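Tyrosine--tRNA ligase, mitochondrial (Emericella nidulans, PDB 5IHX) probably joins L-tyrosine to mitochondrial tRNA(Tyr) at the expense of ATP, as a class I aminoacyl-tRNA synthetase, here truncated at its C-terminus. Local coordinates at residues F87-W92 with I277-P282; R44-D49 with H83-M88. One frame throughout, in Å; residues are numbered along the deposited sequence.

Contact 1: F87-W92 with I277-P282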
loop_
_atom_site.group_PDB
_atom_site.type_symbol
_atom_site.label_atom_id
_atom_site.label_comp_id
_atom_site.label_asym_id
_atom_site.label_seq_id
_atom_site.Cartn_x
_atom_site.Cartn_y
_atom_site.Cartn_z
ATOM N N PHE A 87 14.790 13.388 -21.056
ATOM C CA PHE A 87 15.330 14.630 -20.513
ATOM C C PHE A 87 15.707 15.610 -21.622
ATOM O O PHE A 87 15.751 16.820 -21.394
ATOM C CB PHE A 87 16.519 14.340 -19.597
ATOM C CG PHE A 87 16.144 13.550 -18.375
ATOM C CD1 PHE A 87 15.250 14.071 -17.455
ATOM C CD2 PHE A 87 16.684 12.299 -18.137
ATOM C CE1 PHE A 87 14.889 13.355 -16.331
ATOM C CE2 PHE A 87 16.330 11.579 -17.010
ATOM C CZ PHE A 87 15.433 12.112 -16.104
ATOM N N MET A 88 15.971 15.098 -22.820
ATOM C CA MET A 88 16.126 15.964 -23.984
ATOM C C MET A 88 14.789 16.650 -24.267
ATOM O O MET A 88 14.751 17.815 -24.667
ATOM C CB MET A 88 16.598 15.178 -25.210
ATOM C CG MET A 88 18.004 14.603 -25.097
ATOM S SD MET A 88 19.288 15.829 -24.774
ATOM C CE MET A 88 19.031 16.980 -26.123
ATOM N N VAL A 89 13.693 15.921 -24.067
ATOM C CA VAL A 89 12.357 16.497 -24.219
ATOM C C VAL A 89 12.131 17.621 -23.209
ATOM O O VAL A 89 11.603 18.677 -23.558
ATOM C CB VAL A 89 11.256 15.421 -24.060
ATOM C CG1 VAL A 89 9.872 16.056 -23.947
ATOM C CG2 VAL A 89 11.290 14.451 -25.230
ATOM N N LEU A 90 12.531 17.394 -21.960
ATOM C CA LEU A 90 12.377 18.410 -20.923
ATOM C C LEU A 90 13.291 19.603 -21.192
ATOM O O LEU A 90 12.933 20.746 -20.908
ATOM C CB LEU A 90 12.672 17.833 -19.534
ATOM C CG LEU A 90 11.758 16.728 -18.997
ATOM C CD1 LEU A 90 12.126 16.411 -17.554
ATOM C CD2 LEU A 90 10.285 17.099 -19.108
ATOM N N ALA A 91 14.472 19.333 -21.739
ATOM C CA ALA A 91 15.402 20.395 -22.102
ATOM C C ALA A 91 14.757 21.322 -23.124
ATOM O O ALA A 91 14.801 22.544 -22.987
ATOM C CB ALA A 91 16.694 19.813 -22.650
ATOM N N TRP A 92 14.155 20.731 -24.150
ATOM C CA TRP A 92 13.435 21.503 -25.153
ATOM C C TRP A 92 12.288 22.272 -24.514
ATOM O O TRP A 92 12.096 23.459 -24.782
ATOM C CB TRP A 92 12.908 20.592 -26.259
ATOM C CG TRP A 92 13.923 20.277 -27.309
ATOM C CD1 TRP A 92 14.406 19.047 -27.645
ATOM C CD2 TRP A 92 14.585 21.215 -28.166
ATOM N NE1 TRP A 92 15.322 19.160 -28.662
ATOM C CE2 TRP A 92 15.448 20.482 -29.001
ATOM C CE3 TRP A 92 14.523 22.604 -28.314
ATOM C CZ2 TRP A 92 16.248 21.089 -29.966
ATOM C CZ3 TRP A 92 15.317 23.206 -29.273
ATOM C CH2 TRP A 92 16.169 22.449 -30.085
ATOM N N ILE A 277 -2.242 13.497 -20.105
ATOM C CA ILE A 277 -1.862 12.843 -21.344
ATOM C C ILE A 277 -0.348 12.685 -21.321
ATOM O O ILE A 277 0.329 13.359 -20.553
ATOM C CB ILE A 277 -2.333 13.656 -22.572
ATOM C CG1 ILE A 277 -2.133 12.863 -23.867
ATOM C CG2 ILE A 277 -1.646 15.026 -22.614
ATOM C CD1 ILE A 277 -2.841 13.477 -25.060
ATOM N N GLY A 278 0.189 11.780 -22.127
ATOM C CA GLY A 278 1.621 11.561 -22.133
ATOM C C GLY A 278 2.125 10.963 -23.425
ATOM O O GLY A 278 1.350 10.681 -24.338
ATOM N N PHE A 279 3.438 10.780 -23.504
ATOM C CA PHE A 279 4.042 10.145 -24.664
ATOM C C PHE A 279 5.391 9.557 -24.296
ATOM O O PHE A 279 5.938 9.853 -23.233
ATOM C CB PHE A 279 4.183 11.142 -25.817
ATOM C CG PHE A 279 5.024 12.344 -25.494
ATOM C CD1 PHE A 279 4.495 13.409 -24.787
ATOM C CD2 PHE A 279 6.338 12.423 -25.932
ATOM C CE1 PHE A 279 5.268 14.521 -24.504
ATOM C CE2 PHE A 279 7.112 13.530 -25.652
ATOM C CZ PHE A 279 6.575 14.583 -24.939
ATOM N N THR A 280 5.909 8.707 -25.175
ATOM C CA THR A 280 7.180 8.039 -24.940
ATOM C C THR A 280 8.233 8.476 -25.948
ATOM O O THR A 280 7.909 8.997 -27.018
ATOM C CB THR A 280 7.032 6.512 -25.021
ATOM O OG1 THR A 280 6.575 6.144 -26.329
ATOM C CG2 THR A 280 6.046 6.012 -23.977
ATOM N N THR A 281 9.493 8.250 -25.593
ATOM C CA THR A 281 10.617 8.528 -26.478
ATOM C C THR A 281 11.107 7.201 -27.059
ATOM O O THR A 281 10.915 6.153 -26.444
ATOM C CB THR A 281 11.757 9.249 -25.728
ATOM O OG1 THR A 281 12.131 8.488 -24.573
ATOM C CG2 THR A 281 11.312 10.636 -25.283
ATOM N N PRO A 282 11.737 7.238 -28.247
ATOM C CA PRO A 282 12.143 6.008 -28.944
ATOM C C PRO A 282 13.190 5.169 -28.210
ATOM O O PRO A 282 13.927 5.682 -27.367
ATOM C CB PRO A 282 12.712 6.526 -30.272
ATOM C CG PRO A 282 13.026 7.958 -30.039
ATOM C CD PRO A 282 12.024 8.441 -29.048
#

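Contact 2: R44-D49 with H83-M88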
loop_
_atom_site.group_PDB
_atom_site.type_symbol
_atom_site.label_atom_id
_atom_site.label_comp_id
_atom_site.label_asym_id
_atom_site.label_seq_id
_atom_site.Cartn_x
_atom_site.Cartn_y
_atom_site.Cartn_z
ATOM N N ARG A 44 12.288 16.627 -34.350
ATOM C CA ARG A 44 13.521 16.168 -33.715
ATOM C C ARG A 44 13.555 14.637 -33.646
ATOM O O ARG A 44 14.594 14.045 -33.354
ATOM C CB ARG A 44 13.679 16.744 -32.306
ATOM C CG ARG A 44 13.591 18.265 -32.234
ATOM C CD ARG A 44 14.614 19.013 -33.079
ATOM N NE ARG A 44 16.011 18.669 -32.836
ATOM C CZ ARG A 44 17.031 19.399 -33.279
ATOM N NH1 ARG A 44 16.800 20.509 -33.970
ATOM N NH2 ARG A 44 18.280 19.034 -33.030
ATOM N N GLY A 45 12.410 14.003 -33.884
ATOM C CA GLY A 45 12.306 12.554 -33.821
ATOM C C GLY A 45 12.289 12.033 -32.393
ATOM O O GLY A 45 12.727 10.914 -32.125
ATOM N N LEU A 46 11.768 12.843 -31.476
ATOM C CA LEU A 46 11.794 12.515 -30.054
ATOM C C LEU A 46 10.513 11.855 -29.538
ATOM O O LEU A 46 10.481 11.390 -28.398
ATOM C CB LEU A 46 12.079 13.781 -29.242
ATOM C CG LEU A 46 13.537 14.250 -29.235
ATOM C CD1 LEU A 46 13.660 15.625 -28.594
ATOM C CD2 LEU A 46 14.430 13.245 -28.510
ATOM N N ILE A 47 9.466 11.811 -30.360
ATOM C CA ILE A 47 8.228 11.131 -29.971
ATOM C C ILE A 47 8.122 9.761 -30.634
ATOM O O ILE A 47 8.150 9.653 -31.858
ATOM C CB ILE A 47 6.978 11.957 -30.336
ATOM C CG1 ILE A 47 7.065 13.349 -29.706
ATOM C CG2 ILE A 47 5.710 11.218 -29.894
ATOM C CD1 ILE A 47 5.845 14.223 -29.934
ATOM N N HIS A 48 7.994 8.721 -29.813
ATOM C CA HIS A 48 7.784 7.367 -30.309
ATOM C C HIS A 48 6.289 7.063 -30.351
ATOM O O HIS A 48 5.702 6.933 -31.427
ATOM C CB HIS A 48 8.515 6.348 -29.436
ATOM C CG HIS A 48 8.327 4.931 -29.881
ATOM N ND1 HIS A 48 8.625 4.510 -31.156
ATOM C CD2 HIS A 48 7.867 3.842 -29.219
ATOM C CE1 HIS A 48 8.359 3.217 -31.264
ATOM N NE2 HIS A 48 7.900 2.790 -30.104
ATOM N N ASP A 49 5.684 6.944 -29.172
ATOM C CA ASP A 49 4.242 6.749 -29.045
ATOM C C ASP A 49 3.615 7.836 -28.187
ATOM O O ASP A 49 4.213 8.292 -27.213
ATOM C CB ASP A 49 3.923 5.381 -28.430
ATOM C CG ASP A 49 4.174 4.231 -29.386
ATOM O OD1 ASP A 49 4.052 4.430 -30.614
ATOM O OD2 ASP A 49 4.481 3.120 -28.903
ATOM N N HIS A 83 19.203 7.108 -20.507
ATOM C CA HIS A 83 18.175 7.876 -19.799
ATOM C C HIS A 83 17.842 9.205 -20.465
ATOM O O HIS A 83 16.890 9.875 -20.072
ATOM C CB HIS A 83 18.610 8.192 -18.360
ATOM C CG HIS A 83 18.634 7.012 -17.439
ATOM N ND1 HIS A 83 19.797 6.362 -17.086
ATOM C CD2 HIS A 83 17.638 6.395 -16.761
ATOM C CE1 HIS A 83 19.513 5.381 -16.248
ATOM N NE2 HIS A 83 18.210 5.380 -16.035
ATOM N N MET A 84 18.627 9.595 -21.461
ATOM C CA MET A 84 18.649 10.994 -21.876
ATOM C C MET A 84 17.449 11.516 -22.665
ATOM O O MET A 84 17.087 12.681 -22.507
ATOM C CB MET A 84 19.911 11.255 -22.701
ATOM C CG MET A 84 21.149 11.544 -21.866
ATOM S SD MET A 84 20.901 12.845 -20.635
ATOM C CE MET A 84 20.532 14.246 -21.689
ATOM N N LEU A 85 16.833 10.689 -23.505
ATOM C CA LEU A 85 15.852 11.218 -24.454
ATOM C C LEU A 85 14.651 11.877 -23.765
ATOM O O LEU A 85 14.224 12.953 -24.181
ATOM C CB LEU A 85 15.377 10.129 -25.422
ATOM C CG LEU A 85 16.438 9.575 -26.385
ATOM C CD1 LEU A 85 15.792 8.694 -27.446
ATOM C CD2 LEU A 85 17.274 10.676 -27.034
ATOM N N PRO A 86 14.103 11.248 -22.713
ATOM C CA PRO A 86 13.043 11.971 -22.000
ATOM C C PRO A 86 13.521 13.312 -21.436
ATOM O O PRO A 86 12.744 14.262 -21.353
ATOM C CB PRO A 86 12.661 11.010 -20.872
ATOM C CG PRO A 86 13.006 9.666 -21.394
ATOM C CD PRO A 86 14.236 9.860 -22.237
ATOM N N PHE A 87 14.790 13.388 -21.056
ATOM C CA PHE A 87 15.330 14.630 -20.513
ATOM C C PHE A 87 15.707 15.610 -21.622
ATOM O O PHE A 87 15.751 16.820 -21.394
ATOM C CB PHE A 87 16.519 14.340 -19.597
ATOM C CG PHE A 87 16.144 13.550 -18.375
ATOM C CD1 PHE A 87 15.250 14.071 -17.455
ATOM C CD2 PHE A 87 16.684 12.299 -18.137
ATOM C CE1 PHE A 87 14.889 13.355 -16.331
ATOM C CE2 PHE A 87 16.330 11.579 -17.010
ATOM C CZ PHE A 87 15.433 12.112 -16.104
ATOM N N MET A 88 15.971 15.098 -22.820
ATOM C CA MET A 88 16.126 15.964 -23.984
ATOM C C MET A 88 14.789 16.650 -24.267
ATOM O O MET A 88 14.751 17.815 -24.667
ATOM C CB MET A 88 16.598 15.178 -25.210
ATOM C CG MET A 88 18.004 14.603 -25.097
ATOM S SD MET A 88 19.288 15.829 -24.774
ATOM C CE MET A 88 19.031 16.980 -26.123
#

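Contact 1: F87-W92 with I277-P282
In the Rossmann-type catalytic domain, helix 84-95 packs beside the central sheet, and V89 is the residue through which it meets segment 277-282, which carries strand 277-280. The two methyl groups of V89 divide the work. CG1, placed opposite the backbone N by a chi1 of 169°, points at the phenyl ring of F279 and lies 3.7 Å from F279 CZ. It approaches at the rim, near the ring plane, with F279 CE2 at 4.1 Å, so the valine does not lie over a face. The ring reaches out from the strand and the valine from the helix, meeting from opposite directions. V89 CG2 turns instead to the methyl of T281, with 3.8 Å between V89 CG2 and T281 CG2. While the T281 methyl meets V89, its OG1 makes a weak hydrogen bond to the carbonyl of G238 in strand 235-238. L41 of helix 37-44 touches both V89 and F279, and I68, V235 and V237 also pack on the phenyl ring. The V89 CA lies 8.5 Å from that of T281. Such apolar packing of a helix on a mainly parallel sheet is characteristic of the Rossmann fold.

Contact 2: R44-D49 with H83-M88
L46 meets L85 and M88 entirely through apolar groups, and one methyl makes both contacts. L46 CD2 lies 4.1 Å from L85 CD2, the leucine side chains running at a slant to each other, and 4.4 Å from M88 CB at the base of the methionine. L85 and M88 stand roughly one turn apart on helix 84-95, so the methyl of L46 is directed at the strip between them. L46 extends toward the helix with CG on the far side from its own carbonyl carbon (chi1 -77°), and the L46 and L85 CA atoms are 7.0 Å apart.

Backbone hydrogen bonds shape each partner separately. Helix 37-44 ends in a Schellman motif with G45, at positive phi (75°), as its C' residue; L46 N bonds to the carbonyl of L41 and G45 N to that of E42, which turns the chain out of the helix at G45 and delivers L46 toward helix 84-95. In the other segment M88 N bonds to M84 O at 2.7 Å.

Further apolar packing comes from M330 of helix 321-331, which touches both leucines, and from V89 and W92, which touch L46. With only carbon atoms meeting, the contact depends on shape and burial and imposes no directional bonding on the loop.

Contacts 1 and 2 have centres 5 Å apart and share helix 84-95, which presents V89 to F279 and T281 and L85 and M88 to L46, with V89 touching L46 as well and L85 touching T281. Their other halves are joined directly: T280 N lies 2.7 Å from D49 O and T280 O lies 2.8 Å from H48 N, both probable hydrogen bonds, and T280 OG1 also accepts from D49 N. T281 CG2 packs 3.3 Å from L46 O. Helix, segment 277-282 and loop therefore close on one another around V89, L46 and T281. The bound tyrosine is about 10 Å from the T281 side chain and about 12 Å from that of L85; neither residue is among those lining the tyrosine pocket.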